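Local structure of synaptotagmin IV (1W15) at residues C24-S27 with T28-T31. The protein is a synaptotagmin that does not bind calcium and takes part in the mobility of neuronal dense core vesicles through KIF1A, represented here by its C2B domain. Numbering follows the deposited sequence.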
loop_
_atom_site.group_PDB
_atom_site.type_symbol
_atom_site.label_atom_id
_atom_site.label_comp_id
_atom_site.label_asym_id
_atom_site.label_seq_id
_atom_site.Cartn_x
_atom_site.Cartn_y
_atom_site.Cartn_z
ATOM N N CYS A 24 -4.933 2.347 10.357
ATOM C CA CYS A 24 -5.572 1.080 10.769
ATOM C C CYS A 24 -5.206 0.833 12.229
ATOM O O CYS A 24 -4.011 0.794 12.575
ATOM C CB CYS A 24 -5.052 -0.099 9.930
ATOM S SG CYS A 24 -5.775 -1.642 10.424
ATOM N N TYR A 25 -6.218 0.669 13.095
ATOM C CA TYR A 25 -5.980 0.411 14.514
ATOM C C TYR A 25 -6.127 -1.107 14.764
ATOM O O TYR A 25 -7.198 -1.688 14.593
ATOM C CB TYR A 25 -6.988 1.171 15.384
ATOM C CG TYR A 25 -6.898 0.911 16.883
ATOM C CD1 TYR A 25 -5.659 0.811 17.522
ATOM C CD2 TYR A 25 -8.067 0.797 17.678
ATOM C CE1 TYR A 25 -5.560 0.586 18.911
ATOM C CE2 TYR A 25 -7.976 0.590 19.076
ATOM C CZ TYR A 25 -6.721 0.478 19.670
ATOM O OH TYR A 25 -6.580 0.258 21.025
ATOM N N GLN A 26 -5.001 -1.720 15.099
ATOM C CA GLN A 26 -4.913 -3.147 15.425
ATOM C C GLN A 26 -5.294 -3.242 16.937
ATOM O O GLN A 26 -4.410 -3.360 17.792
ATOM C CB GLN A 26 -3.480 -3.719 15.001
ATOM C CG GLN A 26 -2.861 -3.241 13.666
ATOM C CD GLN A 26 -1.913 -4.195 12.916
ATOM O OE1 GLN A 26 -1.442 -3.849 11.828
ATOM N NE2 GLN A 26 -1.535 -5.411 13.292
ATOM N N SER A 27 -6.614 -3.184 17.231
ATOM C CA SER A 27 -7.066 -3.090 18.634
ATOM C C SER A 27 -6.575 -4.190 19.591
ATOM O O SER A 27 -6.302 -3.903 20.775
ATOM C CB SER A 27 -8.604 -2.956 18.747
ATOM O OG SER A 27 -9.274 -4.170 18.475
ATOM N N THR A 28 -6.483 -5.436 19.110
ATOM C CA THR A 28 -6.043 -6.555 19.987
ATOM C C THR A 28 -4.533 -6.535 20.233
ATOM O O THR A 28 -4.050 -7.204 21.148
ATOM C CB THR A 28 -6.423 -7.942 19.423
ATOM O OG1 THR A 28 -5.757 -8.151 18.165
ATOM C CG2 THR A 28 -7.885 -8.014 19.094
ATOM N N THR A 29 -3.786 -5.786 19.427
ATOM C CA THR A 29 -2.307 -5.725 19.647
ATOM C C THR A 29 -1.730 -4.333 19.956
ATOM O O THR A 29 -0.525 -4.171 20.033
ATOM C CB THR A 29 -1.533 -6.286 18.518
ATOM O OG1 THR A 29 -1.872 -5.561 17.311
ATOM C CG2 THR A 29 -1.913 -7.747 18.298
ATOM N N ASN A 30 -2.595 -3.358 20.159
ATOM C CA ASN A 30 -2.136 -2.012 20.503
ATOM C C ASN A 30 -1.067 -1.496 19.541
ATOM O O ASN A 30 0.001 -1.060 19.979
ATOM C CB ASN A 30 -1.569 -2.043 21.920
ATOM C CG ASN A 30 -2.448 -2.823 22.848
ATOM O OD1 ASN A 30 -3.662 -2.516 23.010
ATOM N ND2 ASN A 30 -1.868 -3.860 23.452
ATOM N N THR A 31 -1.313 -1.608 18.242
ATOM C CA THR A 31 -0.446 -0.911 17.266
ATOM C C THR A 31 -1.358 -0.125 16.378
ATOM O O THR A 31 -2.553 -0.435 16.259
ATOM C CB THR A 31 0.455 -1.818 16.379
ATOM O OG1 THR A 31 -0.310 -2.897 15.890
ATOM C CG2 THR A 31 1.663 -2.459 17.150
HETATM O O HOH W 1 -4.342 0.057 22.000
#
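Q26 and T31 face each other as the last antiparallel, hydrogen-bonded pair before the chain turns back, with Q26 N donating to T31 O at 3.0 Å. The same carbonyl oxygen lies at the edge of the Y25 ring, near its plane, 3.6 Å from CD1. The carbonyl oxygen of Q26 accepts the backbone N of T29 at 3.0 Å, closing the turn.

Packing is tightest on the face carrying Q26 and T31, where the T29 hydroxyl also reaches in. With CG of Q26 beside its own backbone N (chi1 -40°), the extended chain runs past the threonine hydroxyls. CB touches OG1 of T29 at 3.4 Å, while CG meets OG1 of T31 at the same distance; the two hydroxyls are themselves joined by a weak bond. With an alanine at Q26, the T31 hydroxyl would probably lose its CG neighbour, and the spot where the glutamine chain packs against I144 of a second subunit would be uncovered.

The open part is the bend, where T28 stands exposed and S27, T29 and N30 are only partly covered. Y25 beside it is buried, packed on L32 and L95, with one water in the plane at its ring edge. That water donates to OD1 of N30 at 2.8 Å; its link to the tyrosine hydroxyl is modelled too short to be trusted. CA of S27 sits over the rim of one ring face, its OG turned to R141 for a hydrogen bond.

N30, with positive phi (51°), and T31 both stand opposite Q26: a G1 beta bulge in the tight connection between strands 18-26 and 31-40, neighbours in one sheet of the C2 beta-sandwich.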